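Local coordinates for protein ACDH-11, isoform b (PDB 4Y9J), which belongs to the acyl-CoA dehydrogenase family of flavoproteins and binds flavin-adenine dinucleotide within a four-chain assembly, at residues G279-P284 and L435-Q440. Sequence-based numbering, arbitrary orientation.
Sequences GTKQLP and LLRDAQ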
ATOM      1  N   GLY B 279      10.555  -9.993 -10.578  1.00 22.38           N
ATOM      2  CA  GLY B 279      11.096 -10.690  -9.441  1.00 22.39           C
ATOM      3  C   GLY B 279      12.326 -10.020  -8.932  1.00 22.94           C
ATOM      4  O   GLY B 279      12.608  -8.885  -9.307  1.00 25.41           O
ATOM      5  N   THR B 280      13.103 -10.726  -8.080  1.00 24.24           N
ATOM      6  CA  THR B 280      14.144 -10.076  -7.301  1.00 25.41           C
ATOM      7  C   THR B 280      13.640  -8.868  -6.500  1.00 24.43           C
ATOM      8  O   THR B 280      14.399  -7.912  -6.194  1.00 25.44           O
ATOM      9  CB  THR B 280      15.442  -9.722  -8.121  1.00 23.93           C
ATOM     10  OG1 THR B 280      15.226  -8.578  -8.946  1.00 24.44           O
ATOM     11  CG2 THR B 280      15.928 -10.922  -9.063  1.00 24.94           C
ATOM     12  N   LYS B 281      12.365  -8.887  -6.144  1.00 24.71           N
ATOM     13  CA  LYS B 281      11.758  -7.768  -5.462  1.00 24.88           C
ATOM     14  C   LYS B 281      12.425  -7.474  -4.069  1.00 25.38           C
ATOM     15  O   LYS B 281      12.324  -6.362  -3.580  1.00 25.76           O
ATOM     16  CB  LYS B 281      10.204  -8.004  -5.259  1.00 26.16           C
ATOM     17  CG  LYS B 281       9.397  -8.027  -6.542  1.00 26.43           C
ATOM     18  CD  LYS B 281       7.864  -8.093  -6.234  1.00 30.09           C
ATOM     19  CE  LYS B 281       6.994  -7.936  -7.473  1.00 31.51           C
ATOM     20  NZ  LYS B 281       7.124  -6.552  -7.960  1.00 32.03           N
ATOM     21  N   GLN B 282      13.045  -8.474  -3.496  1.00 24.63           N
ATOM     22  CA  GLN B 282      13.788  -8.376  -2.264  1.00 25.48           C
ATOM     23  C   GLN B 282      14.965  -7.424  -2.382  1.00 26.39           C
ATOM     24  O   GLN B 282      15.353  -6.773  -1.391  1.00 25.70           O
ATOM     25  CB  GLN B 282      14.344  -9.751  -1.796  1.00 25.50           C
ATOM     26  CG  GLN B 282      13.409 -10.960  -1.909  1.00 27.40           C
ATOM     27  CD  GLN B 282      13.458 -11.635  -3.284  1.00 26.99           C
ATOM     28  OE1 GLN B 282      13.780 -11.038  -4.304  1.00 26.26           O
ATOM     29  NE2 GLN B 282      13.133 -12.865  -3.287  1.00 27.42           N
ATOM     30  N   LEU B 283      15.553  -7.408  -3.570  1.00 24.62           N
ATOM     31  CA  LEU B 283      16.813  -6.720  -3.864  1.00 25.59           C
ATOM     32  C   LEU B 283      16.597  -5.238  -4.213  1.00 26.04           C
ATOM     33  O   LEU B 283      15.811  -4.935  -5.106  1.00 25.67           O
ATOM     34  CB  LEU B 283      17.452  -7.474  -5.043  1.00 24.98           C
ATOM     35  CG  LEU B 283      18.631  -6.840  -5.712  1.00 25.83           C
ATOM     36  CD1 LEU B 283      19.849  -6.996  -4.837  1.00 28.46           C
ATOM     37  CD2 LEU B 283      18.902  -7.604  -7.008  1.00 26.07           C
ATOM     38  N   PRO B 284      17.337  -4.309  -3.588  1.00 26.35           N
ATOM     39  CA  PRO B 284      17.091  -2.943  -4.043  1.00 27.44           C
ATOM     40  C   PRO B 284      17.865  -2.650  -5.316  1.00 28.81           C
ATOM     41  O   PRO B 284      19.095  -2.763  -5.302  1.00 29.32           O
ATOM     42  CB  PRO B 284      17.627  -2.101  -2.920  1.00 28.86           C
ATOM     43  CG  PRO B 284      18.472  -3.015  -2.117  1.00 28.88           C
ATOM     44  CD  PRO B 284      18.053  -4.377  -2.322  1.00 27.57           C
ATOM     45  N   LEU B 435       9.757 -18.447  -6.738  1.00 25.68           N
ATOM     46  CA  LEU B 435      10.756 -19.251  -7.405  1.00 27.56           C
ATOM     47  C   LEU B 435      10.711 -19.012  -8.889  1.00 28.70           C
ATOM     48  O   LEU B 435      11.785 -18.896  -9.522  1.00 26.84           O
ATOM     49  CB  LEU B 435      10.580 -20.748  -7.115  1.00 26.53           C
ATOM     50  CG  LEU B 435      10.719 -21.122  -5.633  1.00 27.20           C
ATOM     51  CD1 LEU B 435      10.269 -22.551  -5.485  1.00 29.80           C
ATOM     52  CD2 LEU B 435      12.169 -20.940  -5.201  1.00 33.14           C
ATOM     53  N   LEU B 436       9.521 -18.898  -9.482  1.00 26.10           N
ATOM     54  CA  LEU B 436       9.416 -18.678 -10.932  1.00 25.21           C
ATOM     55  C   LEU B 436       9.828 -17.235 -11.322  1.00 25.79           C
ATOM     56  O   LEU B 436      10.627 -17.018 -12.265  1.00 25.05           O
ATOM     57  CB  LEU B 436       7.994 -18.906 -11.417  1.00 26.35           C
ATOM     58  CG  LEU B 436       7.734 -18.722 -12.884  1.00 28.86           C
ATOM     59  CD1 LEU B 436       8.418 -19.766 -13.731  1.00 28.71           C
ATOM     60  CD2 LEU B 436       6.250 -18.743 -13.127  1.00 32.54           C
ATOM     61  N   ARG B 437       9.285 -16.245 -10.595  1.00 24.06           N
ATOM     62  CA  ARG B 437       9.546 -14.833 -10.874  1.00 23.76           C
ATOM     63  C   ARG B 437      11.085 -14.545 -10.772  1.00 23.02           C
ATOM     64  O   ARG B 437      11.666 -13.836 -11.613  1.00 25.13           O
ATOM     65  CB  ARG B 437       8.709 -13.957  -9.942  1.00 24.81           C
ATOM     66  CG  ARG B 437       7.182 -14.069 -10.249  1.00 24.95           C
ATOM     67  CD  ARG B 437       6.432 -12.989  -9.531  1.00 26.27           C
ATOM     68  NE  ARG B 437       6.369 -13.219  -8.118  1.00 23.89           N
ATOM     69  CZ  ARG B 437       7.153 -12.716  -7.198  1.00 26.00           C
ATOM     70  NH1 ARG B 437       8.103 -11.837  -7.491  1.00 24.32           N
ATOM     71  NH2 ARG B 437       6.902 -13.036  -5.930  1.00 27.01           N
ATOM     72  N   ASP B 438      11.692 -15.053  -9.721  1.00 23.92           N
ATOM     73  CA  ASP B 438      13.119 -14.949  -9.474  1.00 26.23           C
ATOM     74  C   ASP B 438      14.004 -15.719 -10.492  1.00 26.52           C
ATOM     75  O   ASP B 438      14.976 -15.174 -11.010  1.00 28.33           O
ATOM     76  CB  ASP B 438      13.465 -15.290  -8.015  1.00 25.05           C
ATOM     77  CG  ASP B 438      12.875 -14.234  -6.965  1.00 28.48           C
ATOM     78  OD1 ASP B 438      12.168 -13.222  -7.334  1.00 28.69           O
ATOM     79  OD2 ASP B 438      13.145 -14.395  -5.707  1.00 27.90           O
ATOM     80  N   ALA B 439      13.615 -16.950 -10.819  1.00 25.66           N
ATOM     81  CA  ALA B 439      14.330 -17.749 -11.810  1.00 28.91           C
ATOM     82  C   ALA B 439      14.367 -17.030 -13.174  1.00 26.99           C
ATOM     83  O   ALA B 439      15.327 -17.176 -13.914  1.00 26.82           O
ATOM     84  CB  ALA B 439      13.659 -19.121 -11.973  1.00 30.84           C
ATOM     85  N   GLN B 440      13.338 -16.235 -13.488  1.00 24.45           N
ATOM     86  CA  GLN B 440      13.277 -15.470 -14.718  1.00 25.59           C
ATOM     87  C   GLN B 440      14.351 -14.375 -14.834  1.00 24.54           C
ATOM     88  O   GLN B 440      14.643 -13.918 -15.932  1.00 27.06           O
ATOM     89  CB  GLN B 440      11.841 -14.953 -14.953  1.00 23.78           C
ATOM     90  CG  GLN B 440      11.622 -14.044 -16.132  1.00 23.42           C
ATOM     91  CD  GLN B 440      11.854 -14.773 -17.467  1.00 25.98           C
ATOM     92  OE1 GLN B 440      12.992 -14.724 -18.035  1.00 28.70           O
ATOM     93  NE2 GLN B 440      10.897 -15.487 -17.901  1.00 22.25           N
TER
HETATM   94  O   HOH W   1      10.630 -11.345  -6.027  1.00 25.08           O
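Gly279 of the turn-bearing segment 279-284 lies against Arg437 on helix 432-439, their CA atoms 4.6 Å apart, where the middle and C-terminal domains of the acyl-CoA dehydrogenase fold meet. Segment 279-284 is part of the loop between strands 269-274 and 285-298 and makes a type I beta turn from Thr280 to Leu283, closed by Leu283 N to Thr280 O. The contact is a worked example of one helix carboxylate gripping a turn at two points, a backbone N-H and a side-chain amide. The CB bond of Asp438 does not point at the loop, but CG, anti to the carbonyl carbon (chi1 -66°), brings the carboxylate nearer to it. Asp438 OD1 accepts the backbone N-H of Thr280 at 2.8 Å, the donor standing 53° out of the carboxylate plane. Asp438 OD2 meets the side chain of Gln282 tip to tip: Gln282 NE2 donates to its syn lone pair over 2.9 Å in an almost straight bond (178°), although the amide and carboxylate planes are turned well apart. A water joins the two segments once more, accepting from Lys281 N and Arg437 NH1 while donating to Asp438 OD1, so this buried oxygen is gripped twice. Around the guanidinium, Gly279 CA sits at the edge, while the aliphatic chain of Lys281 crosses the arginine at about a right angle, Lys281 CD 4.0 Å from Arg437 NH1. Arg437 is also bound by salt bridges to Glu428 and Glu73, and Lys281 NZ turns to the carbonyl of Lys277. Thr280 belongs to the FAD pocket and packs on Tyr426 of a second subunit, placing the turn beside both cofactor and subunit interface. The Thr280 hydroxyl reaches back to the residue before the turn, OG1 donating to Gly279 O at 2.7 Å.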